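MFP2b (Ascaris suum, PDB 2BJR) enhances polymerization of the major sperm protein (MSP) in the amoeboid motility of nematode sperm, and carries a bound zinc ion. Local coordinates at residues F118-S123 with S155-M160; N94-S99 with I162-L167. All blocks are in the same frame, centred on the assembly; numbering follows the deposited sequence.

Contact 1: residues F118-S123 with S155-M160; sequences FPILWS and SALANM. With SO4 (sulfate ion), chain E.
Residues 118-123, on strand 117-122, and the turn Leu157-Met160 come together at a single close backbone point, where the CA atoms of Trp122 and Met160 are 4.9 Å apart. That turn is a type I beta turn, with Met160 N bonded to Leu157 O at 3.0 Å, while Trp122 is the centre of an inverse gamma turn whose Ser123 N to Leu121 O bond is weak. Met160, present as selenomethionine, carries most of the contact. Its CG stands anti to the carbonyl carbon (chi1 -62°) and the chain is extended beyond it, so the side chain runs alongside Trp122, both pointing the same way. The methyl CE ends over one face of the indole, 3.6 Å from the centroid of the five-membered ring of Trp122 and only 9° off the ring normal: a CH-pi contact. SE sits obliquely to the same ring, giving a Met-aromatic contact. Nearer the backbone, Met160 CB rests on Ile120, 3.8 Å from Ile120 CG1, which is anti to the backbone N; the two side chains cross obliquely. Ile120 CD1 reaches on to Leu157 CD2 more loosely, at 4.4 Å. At its edge the indole uses NE1-H to hold a sulfate ion, straightest toward O1 (3.1 Å from Trp122 NE1, 162° at the hydrogen) and more bent toward O2. Phe143 and Val152, on strands 140-145 and 148-153, also touch Met160. The chemistry is therefore divided: apolar and CH-pi contacts join the turn to the strand, while the indole N-H is directed to an anion. The sulfate probably comes from the crystallisation liquor, so it demonstrates that this N-H can bind an anion without identifying a natural ligand.

Contact 2: residues N94-S99 with I162-L167; sequences NWIKYS and IIAREL
One face of the Trp95 indole carries Ile163, whose CG1 lies 3.5 Å from the centroid of the six-membered ring of Trp95 and 4° off its normal, a CH-pi contact; at the edge of the Tyr98 ring, near its plane, is Ile162 CG2. As a cross-strand pair, Trp95 and Ile163 share one face of the sheet, and with CG of Trp95 and CG1 of Ile163 both anti to the carbonyl carbon the two side chains lie side by side, pointing the same way. Ile96, Ile162, Asn94 and Ala164 take the other face, where Ile96 CG1 meets Ile162 CG1 at 3.8 Å. The backbone evidence is an antiparallel ladder: Asn94 with Ala164 and Ile96 with Ile162 are hydrogen-bonded pairs flanking the non-hydrogen-bonded pair Trp95 with Ile163. Ala164 N to Asn94 O is 2.8 Å. Asn94 ND2 donates to Glu166 OE2 at 2.8 Å, nearly straight (169°), meeting the oxygen from above the carboxylate plane. OE2 also makes a salt bridge to Lys104, which probably favours the ionised carboxylate. Strand 161-166 is the middle one of three, between 92-97 and 110-111; Lys104 comes from helix 101-106, and Phe118 and Ile120 of strand 117-122 touch Ile162.

In the fold
From the N terminus the chain first builds the sheet that runs from strand 10-15 to strand 76-81; strand 92-97 then opens the part closed by these contacts, followed by helix 101-106 and strand 110-111, and the chain enters the four-stranded antiparallel sheet at strand 117-122. After strand 148-153 the turn of 155-160 comes back to strand 117-122, and contact 1 closes the inner loop. The next strand, 161-166, then pairs with 92-97, so contact 2 closes a wider loop in which contact 1 is nested. Their centres are 11 Å apart, and they touch: Met160 O lies 2.8 Å from Tyr98 N, a probable hydrogen bond. Together they tie the three-stranded sheet to the four-stranded one.

Contact 1: residues F118-S123 with S155-M160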
# COMPACT_ATOMS: atom_id res chain seq x y z
N PHE A 118 8.30 18.58 8.82
CA PHE A 118 7.54 18.07 7.70
C PHE A 118 8.02 16.71 7.24
O PHE A 118 9.23 16.42 7.30
CB PHE A 118 7.52 19.00 6.55
CG PHE A 118 8.83 19.45 6.10
CD1 PHE A 118 9.40 18.94 4.95
CD2 PHE A 118 9.46 20.51 6.73
CE1 PHE A 118 10.62 19.42 4.48
CE2 PHE A 118 10.68 20.98 6.28
CZ PHE A 118 11.26 20.46 5.16
N PRO A 119 7.11 15.87 6.80
CA PRO A 119 7.51 14.57 6.25
C PRO A 119 8.44 14.70 5.06
O PRO A 119 8.27 15.63 4.24
CB PRO A 119 6.19 13.94 5.85
CG PRO A 119 5.17 14.63 6.69
CD PRO A 119 5.63 16.04 6.82
N ILE A 120 9.41 13.79 4.97
CA ILE A 120 10.31 13.73 3.83
C ILE A 120 10.58 12.25 3.50
O ILE A 120 10.88 11.43 4.38
CB ILE A 120 11.57 14.57 4.07
CG1 ILE A 120 12.41 14.66 2.81
CG2 ILE A 120 12.39 14.08 5.25
CD1 ILE A 120 13.50 15.76 2.93
N LEU A 121 10.39 11.93 2.23
CA LEU A 121 10.60 10.58 1.71
C LEU A 121 11.87 10.48 0.91
O LEU A 121 12.03 11.09 -0.13
CB LEU A 121 9.39 10.17 0.87
CG LEU A 121 9.48 8.75 0.32
CD1 LEU A 121 9.41 7.68 1.40
CD2 LEU A 121 8.35 8.58 -0.65
N TRP A 122 12.79 9.68 1.42
CA TRP A 122 14.02 9.33 0.75
C TRP A 122 13.71 8.16 -0.19
O TRP A 122 14.00 7.03 0.10
CB TRP A 122 15.08 8.97 1.79
CG TRP A 122 16.49 8.78 1.31
CD1 TRP A 122 16.97 8.85 0.03
CD2 TRP A 122 17.60 8.47 2.14
NE1 TRP A 122 18.31 8.57 0.01
CE2 TRP A 122 18.73 8.34 1.30
CE3 TRP A 122 17.76 8.26 3.51
CZ2 TRP A 122 20.01 8.03 1.80
CZ3 TRP A 122 19.00 7.95 4.00
CH2 TRP A 122 20.12 7.86 3.15
N SER A 123 13.11 8.49 -1.31
CA SER A 123 12.52 7.53 -2.22
C SER A 123 13.56 6.60 -2.86
O SER A 123 13.28 5.41 -3.11
CB SER A 123 11.72 8.27 -3.35
OG SER A 123 12.35 9.52 -3.74
N SER A 155 22.66 19.14 -0.32
CA SER A 155 22.23 18.76 -1.65
C SER A 155 21.69 17.32 -1.74
O SER A 155 20.97 17.01 -2.69
CB SER A 155 23.33 19.00 -2.68
OG SER A 155 24.40 18.09 -2.54
N ALA A 156 22.00 16.47 -0.75
CA ALA A 156 21.49 15.10 -0.74
C ALA A 156 19.96 15.03 -0.55
O ALA A 156 19.32 14.03 -0.92
CB ALA A 156 22.21 14.27 0.35
N LEU A 157 19.37 16.13 -0.06
CA LEU A 157 17.91 16.26 0.05
C LEU A 157 17.18 16.54 -1.27
O LEU A 157 15.98 16.38 -1.35
CB LEU A 157 17.57 17.42 1.01
CG LEU A 157 18.21 17.27 2.39
CD1 LEU A 157 17.65 18.38 3.27
CD2 LEU A 157 17.92 15.90 3.00
N ALA A 158 17.90 16.98 -2.31
CA ALA A 158 17.29 17.63 -3.49
C ALA A 158 16.16 16.87 -4.16
O ALA A 158 15.12 17.43 -4.53
CB ALA A 158 18.39 17.96 -4.52
N ASN A 159 16.36 15.57 -4.31
CA ASN A 159 15.40 14.70 -5.01
C ASN A 159 14.50 13.92 -4.07
O ASN A 159 13.66 13.13 -4.52
CB ASN A 159 16.14 13.72 -5.90
CG ASN A 159 17.08 14.39 -6.90
OD1 ASN A 159 18.20 13.90 -7.14
ND2 ASN A 159 16.66 15.51 -7.45
N MSE A 160 14.65 14.10 -2.77
CA MSE A 160 13.69 13.50 -1.82
C MSE A 160 12.35 14.19 -2.01
O MSE A 160 12.27 15.31 -2.53
CB MSE A 160 14.21 13.65 -0.38
CG MSE A 160 15.50 12.96 -0.19
SE MSE A 160 15.95 12.80 1.68
CE MSE A 160 17.78 12.14 1.50
S SO4 E . 21.06 8.19 -2.57
O1 SO4 E . 19.89 9.07 -2.64
O2 SO4 E . 20.84 7.27 -1.48
O3 SO4 E . 21.16 7.51 -3.89
O4 SO4 E . 22.24 9.00 -2.36

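Contact 2: residues N94-S99 with I162-L167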
# COMPACT_ATOMS: atom_id res chain seq x y z
N ASN A 94 0.01 16.35 -3.23
CA ASN A 94 0.89 16.12 -4.36
C ASN A 94 2.32 16.01 -3.85
O ASN A 94 2.80 16.91 -3.16
CB ASN A 94 0.77 17.28 -5.34
CG ASN A 94 1.44 17.01 -6.68
OD1 ASN A 94 1.77 15.87 -7.01
ND2 ASN A 94 1.64 18.07 -7.45
N TRP A 95 3.02 14.92 -4.18
CA TRP A 95 4.40 14.76 -3.72
C TRP A 95 5.33 15.44 -4.69
O TRP A 95 5.31 15.14 -5.86
CB TRP A 95 4.77 13.26 -3.60
CG TRP A 95 4.07 12.50 -2.54
CD1 TRP A 95 2.85 11.96 -2.59
CD2 TRP A 95 4.59 12.17 -1.22
NE1 TRP A 95 2.54 11.35 -1.40
CE2 TRP A 95 3.60 11.43 -0.55
CE3 TRP A 95 5.78 12.46 -0.55
CZ2 TRP A 95 3.77 10.94 0.74
CZ3 TRP A 95 5.96 11.96 0.72
CH2 TRP A 95 4.96 11.22 1.36
N ILE A 96 6.17 16.36 -4.21
CA ILE A 96 7.10 17.08 -5.05
C ILE A 96 8.53 16.87 -4.60
O ILE A 96 8.77 16.51 -3.45
CB ILE A 96 6.80 18.59 -5.05
CG1 ILE A 96 7.06 19.19 -3.64
CG2 ILE A 96 5.40 18.81 -5.46
CD1 ILE A 96 6.98 20.70 -3.61
N LYS A 97 9.48 17.17 -5.47
CA LYS A 97 10.88 17.15 -5.08
C LYS A 97 11.13 18.29 -4.12
O LYS A 97 10.63 19.40 -4.29
CB LYS A 97 11.81 17.32 -6.27
CG LYS A 97 11.85 16.10 -7.21
CD LYS A 97 12.99 16.28 -8.22
CE LYS A 97 12.57 15.96 -9.64
NZ LYS A 97 13.59 16.50 -10.62
N TYR A 98 11.96 18.01 -3.13
CA TYR A 98 12.29 18.98 -2.11
C TYR A 98 12.88 20.24 -2.81
O TYR A 98 12.58 21.36 -2.42
CB TYR A 98 13.29 18.35 -1.17
CG TYR A 98 13.77 19.23 -0.08
CD1 TYR A 98 12.96 19.51 1.02
CD2 TYR A 98 15.02 19.81 -0.15
CE1 TYR A 98 13.41 20.35 2.04
CE2 TYR A 98 15.49 20.64 0.87
CZ TYR A 98 14.68 20.91 1.96
OH TYR A 98 15.17 21.71 3.00
N SER A 99 13.65 20.04 -3.87
CA SER A 99 14.27 21.17 -4.56
C SER A 99 13.24 22.07 -5.24
O SER A 99 13.56 23.22 -5.52
CB SER A 99 15.32 20.70 -5.58
OG SER A 99 14.72 19.88 -6.58
N ILE A 162 8.53 15.59 -0.66
CA ILE A 162 7.69 16.17 0.40
C ILE A 162 6.29 16.38 -0.14
O ILE A 162 6.08 16.34 -1.37
CB ILE A 162 8.31 17.48 0.93
CG1 ILE A 162 8.39 18.55 -0.17
CG2 ILE A 162 9.68 17.19 1.43
CD1 ILE A 162 8.72 19.98 0.31
N ILE A 163 5.33 16.51 0.77
CA ILE A 163 3.92 16.68 0.40
C ILE A 163 3.53 18.16 0.27
O ILE A 163 3.75 18.96 1.22
CB ILE A 163 3.01 16.01 1.43
CG1 ILE A 163 3.25 14.50 1.45
CG2 ILE A 163 1.58 16.30 1.15
CD1 ILE A 163 2.64 13.81 2.67
N ALA A 164 2.94 18.51 -0.88
CA ALA A 164 2.29 19.82 -1.07
C ALA A 164 0.78 19.64 -1.04
O ALA A 164 0.23 18.65 -1.55
CB ALA A 164 2.71 20.43 -2.42
N ARG A 165 0.09 20.57 -0.39
CA ARG A 165 -1.34 20.73 -0.52
C ARG A 165 -1.63 21.59 -1.75
O ARG A 165 -1.16 22.74 -1.85
CB ARG A 165 -1.93 21.41 0.74
CG ARG A 165 -1.81 20.65 2.03
CD ARG A 165 -1.80 21.55 3.29
NE ARG A 165 -2.96 22.47 3.33
CZ ARG A 165 -4.17 22.16 3.73
NH1 ARG A 165 -4.47 20.96 4.17
NH2 ARG A 165 -5.13 23.11 3.68
N GLU A 166 -2.39 21.03 -2.68
CA GLU A 166 -2.79 21.72 -3.90
C GLU A 166 -4.19 22.24 -3.64
O GLU A 166 -5.11 21.48 -3.37
CB GLU A 166 -2.82 20.75 -5.08
CG GLU A 166 -1.49 20.14 -5.39
CD GLU A 166 -0.62 20.95 -6.33
OE1 GLU A 166 -1.02 22.04 -6.78
OE2 GLU A 166 0.50 20.48 -6.60
N LEU A 167 -4.33 23.56 -3.77
CA LEU A 167 -5.54 24.26 -3.38
C LEU A 167 -6.48 24.54 -4.57
O LEU A 167 -7.62 24.97 -4.36
CB LEU A 167 -5.17 25.56 -2.67
CG LEU A 167 -4.34 25.34 -1.39
CD1 LEU A 167 -4.14 26.65 -0.61
CD2 LEU A 167 -5.01 24.29 -0.52